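Long-range contact in AF1502 (Archaeoglobus fulgidus, PDB 5A1Q), which is of unknown function but belongs to the STAC domain family, associated with transmembrane solute transport and two-component signal transduction: residues A[43-48]-A[64-68]. Numbering follows the deposited sequence.
Sequences YKEILS and EERLE
Lys44 and Glu68 carry the charged part of this contact: Lys44 NZ donates to Glu68 OE2 at 2.9 Å, a salt bridge in which the ammonium meets the oxygen from above, 41° out of the carboxylate plane. The two side chains cross at about a right angle, the lysine extended beyond CG and the glutamate folded at its second torsion. Lys44 CG also sits over the middle of the Tyr43 ring, 3.7 Å above its plane, so the lysine stem packs on the aromatic face.

Apolar contacts converge on Leu67 CD1. Tyr43 CE2 approaches it obliquely at 3.7 Å, while Leu47 CD1 is more distant, 4.2 Å from the same methyl. Leu10 and Leu14 of helix 7-18 also pack on Leu47, continuing the hydrophobic layer.

Glu64 bridges both kinds of contact. Its CG lies 3.8 Å from Leu47 CD1, and the bend at chi2 (-148°) carries OE2 alongside Leu47 CB, 3.7 Å away. That oxygen forms a salt bridge with Lys51, farther along helix 43-51, and accepts a weak hydrogen bond from a water that also donates to Lys44 O (2.8 Å). Shortened to an alanine, this position would lose the carboxylate, which is likely to leave Lys51 without this partner, break the water bridge and uncover one flank of Leu47.

The segment axes stand 12.0 Å apart and run nearly antiparallel (161°), a separation spanned by side chains and one water. This is the packing of an antiparallel helical hairpin, helix 43-51 against helix 57-70, within a small all-helical domain.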
ATOM      1  N   TYR A  43     -12.326  -0.017  -4.192  1.00 20.76           N
ATOM      2  CA  TYR A  43     -11.386   0.224  -5.257  1.00 19.68           C
ATOM      3  C   TYR A  43     -10.653   1.545  -5.200  1.00 20.48           C
ATOM      4  O   TYR A  43      -9.493   1.597  -5.598  1.00 21.10           O
ATOM      5  CB  TYR A  43     -12.014   0.032  -6.662  1.00 20.94           C
ATOM      6  CG  TYR A  43     -12.884   1.147  -7.190  1.00 23.91           C
ATOM      7  CD1 TYR A  43     -14.105   1.332  -6.682  1.00 26.25           C
ATOM      8  CD2 TYR A  43     -12.414   2.019  -8.170  1.00 28.04           C
ATOM      9  CE1 TYR A  43     -14.973   2.309  -7.132  1.00 26.80           C
ATOM     10  CE2 TYR A  43     -13.268   3.010  -8.691  1.00 26.46           C
ATOM     11  CZ  TYR A  43     -14.557   3.138  -8.151  1.00 27.87           C
ATOM     12  OH  TYR A  43     -15.449   4.123  -8.520  1.00 32.12           O
ATOM     13  N   LYS A  44     -11.296   2.581  -4.681  1.00 22.11           N
ATOM     14  CA  LYS A  44     -10.653   3.871  -4.705  1.00 22.66           C
ATOM     15  C   LYS A  44      -9.514   3.851  -3.678  1.00 26.56           C
ATOM     16  O   LYS A  44      -8.453   4.432  -3.933  1.00 24.12           O
ATOM     17  CB  LYS A  44     -11.631   4.968  -4.438  1.00 26.65           C
ATOM     18  CG  LYS A  44     -12.528   5.212  -5.661  1.00 30.33           C
ATOM     19  CD  LYS A  44     -13.255   6.525  -5.561  1.00 33.74           C
ATOM     20  CE  LYS A  44     -14.212   6.688  -6.761  1.00 36.14           C
ATOM     21  NZ  LYS A  44     -14.894   7.991  -6.892  1.00 39.27           N
ATOM     22  N   GLU A  45      -9.750   3.155  -2.580  1.00 21.56           N
ATOM     23  CA  GLU A  45      -8.669   3.004  -1.561  1.00 25.28           C
ATOM     24  C   GLU A  45      -7.490   2.224  -2.077  1.00 22.19           C
ATOM     25  O   GLU A  45      -6.319   2.589  -1.850  1.00 23.40           O
ATOM     26  CB  GLU A  45      -9.209   2.397  -0.312  1.00 23.76           C
ATOM     27  CG  GLU A  45      -8.135   2.414   0.744  1.00 29.73           C
ATOM     28  CD  GLU A  45      -8.698   2.368   2.135  1.00 54.78           C
ATOM     29  OE1 GLU A  45      -9.601   3.177   2.464  1.00 98.51           O
ATOM     30  OE2 GLU A  45      -8.223   1.504   2.891  1.00 50.78           O
ATOM     31  N   ILE A  46      -7.744   1.121  -2.765  1.00 20.78           N
ATOM     32  CA  ILE A  46      -6.679   0.427  -3.451  1.00 20.25           C
ATOM     33  C   ILE A  46      -5.853   1.290  -4.425  1.00 21.20           C
ATOM     34  O   ILE A  46      -4.600   1.374  -4.379  1.00 21.13           O
ATOM     35  CB  ILE A  46      -7.194  -0.856  -4.154  1.00 21.18           C
ATOM     36  CG1 ILE A  46      -7.887  -1.809  -3.142  1.00 21.75           C
ATOM     37  CG2 ILE A  46      -6.070  -1.459  -5.041  1.00 20.89           C
ATOM     38  CD1 ILE A  46      -8.644  -2.920  -3.863  1.00 22.00           C
ATOM     39  N   LEU A  47      -6.534   2.034  -5.277  1.00 18.74           N
ATOM     40  CA  LEU A  47      -5.861   2.957  -6.137  1.00 19.22           C
ATOM     41  C   LEU A  47      -5.142   4.071  -5.392  1.00 22.03           C
ATOM     42  O   LEU A  47      -4.079   4.532  -5.885  1.00 23.99           O
ATOM     43  CB  LEU A  47      -6.858   3.571  -7.172  1.00 24.90           C
ATOM     44  CG  LEU A  47      -7.402   2.541  -8.116  1.00 26.26           C
ATOM     45  CD1 LEU A  47      -8.489   3.172  -8.968  1.00 30.59           C
ATOM     46  CD2 LEU A  47      -6.315   1.943  -8.993  1.00 34.93           C
ATOM     47  N   SER A  48      -5.671   4.533  -4.266  1.00 21.43           N
ATOM     48  CA  SER A  48      -4.992   5.564  -3.501  1.00 22.93           C
ATOM     49  C   SER A  48      -3.563   5.081  -3.075  1.00 24.06           C
ATOM     50  O   SER A  48      -2.603   5.871  -3.067  1.00 23.14           O
ATOM     51  CB  SER A  48      -5.813   6.051  -2.298  1.00 30.24           C
ATOM     52  OG  SER A  48      -5.855   5.089  -1.216  1.00 37.14           O
ATOM     53  N   GLU A  64      -7.852   6.076 -12.700  1.00 26.65           N
ATOM     54  CA  GLU A  64      -8.920   6.732 -11.904  1.00 32.74           C
ATOM     55  C   GLU A  64      -9.832   7.595 -12.747  1.00 31.06           C
ATOM     56  O   GLU A  64     -11.061   7.563 -12.653  1.00 33.48           O
ATOM     57  CB  GLU A  64      -8.329   7.593 -10.807  1.00 34.60           C
ATOM     58  CG  GLU A  64      -7.639   6.777  -9.732  1.00 44.46           C
ATOM     59  CD  GLU A  64      -7.733   7.395  -8.351  1.00 55.90           C
ATOM     60  OE1 GLU A  64      -8.762   8.024  -8.037  1.00 77.36           O
ATOM     61  OE2 GLU A  64      -6.780   7.217  -7.563  1.00 53.86           O
ATOM     62  N   GLU A  65      -9.222   8.403 -13.616  1.00 30.83           N
ATOM     63  CA  GLU A  65      -9.954   9.268 -14.471  1.00 29.98           C
ATOM     64  C   GLU A  65     -10.922   8.533 -15.416  1.00 31.11           C
ATOM     65  O   GLU A  65     -12.063   8.945 -15.568  1.00 34.54           O
ATOM     66  CB  GLU A  65      -8.955  10.141 -15.291  1.00 31.77           C
ATOM     67  CG  GLU A  65      -8.463  11.351 -14.491  1.00 32.04           C
ATOM     68  CD  GLU A  65      -7.200  12.001 -15.081  1.00 47.37           C
ATOM     69  OE1 GLU A  65      -6.754  11.544 -16.157  1.00 37.27           O
ATOM     70  OE2 GLU A  65      -6.634  12.919 -14.426  1.00 45.58           O
ATOM     71  N   ARG A  66     -10.439   7.420 -15.962  1.00 29.22           N
ATOM     72  CA  ARG A  66     -11.236   6.587 -16.881  1.00 32.31           C
ATOM     73  C   ARG A  66     -12.395   5.932 -16.154  1.00 31.38           C
ATOM     74  O   ARG A  66     -13.496   5.805 -16.726  1.00 37.50           O
ATOM     75  CB  ARG A  66     -10.367   5.479 -17.495  1.00 34.31           C
ATOM     76  CG  ARG A  66      -9.588   5.998 -18.705  1.00 50.64           C
ATOM     77  CD  ARG A  66      -8.425   5.110 -19.112  1.00 55.71           C
ATOM     78  NE  ARG A  66      -7.604   5.755 -20.164  1.00 61.85           N
ATOM     79  CZ  ARG A  66      -6.558   5.182 -20.772  1.00110.27           C
ATOM     80  NH1 ARG A  66      -6.185   3.933 -20.449  1.00 53.28           N
ATOM     81  NH2 ARG A  66      -5.874   5.854 -21.711  1.00 59.96           N
ATOM     82  N   LEU A  67     -12.174   5.546 -14.909  1.00 30.16           N
ATOM     83  CA  LEU A  67     -13.275   4.956 -14.119  1.00 32.61           C
ATOM     84  C   LEU A  67     -14.306   5.986 -13.769  1.00 44.39           C
ATOM     85  O   LEU A  67     -15.490   5.697 -13.878  1.00 43.35           O
ATOM     86  CB  LEU A  67     -12.751   4.233 -12.890  1.00 31.81           C
ATOM     87  CG  LEU A  67     -11.902   2.997 -13.160  1.00 28.92           C
ATOM     88  CD1 LEU A  67     -11.399   2.391 -11.861  1.00 34.18           C
ATOM     89  CD2 LEU A  67     -12.687   1.979 -13.968  1.00 39.97           C
ATOM     90  N   GLU A  68     -13.873   7.203 -13.406  1.00 40.46           N
ATOM     91  CA  GLU A  68     -14.794   8.312 -13.148  1.00 44.97           C
ATOM     92  C   GLU A  68     -15.671   8.641 -14.337  1.00 43.96           C
ATOM     93  O   GLU A  68     -16.871   8.924 -14.202  1.00 49.32           O
ATOM     94  CB  GLU A  68     -14.019   9.575 -12.729  1.00 52.21           C
ATOM     95  CG  GLU A  68     -13.485   9.547 -11.303  1.00 72.58           C
ATOM     96  CD  GLU A  68     -14.536   9.871 -10.241  1.00 84.66           C
ATOM     97  OE1 GLU A  68     -15.680  10.234 -10.602  1.00 78.38           O
ATOM     98  OE2 GLU A  68     -14.215   9.761  -9.032  1.00 63.54           O
TER
HETATM   99  O   HOH W   1      -8.507   6.895  -5.268  1.00 38.76           O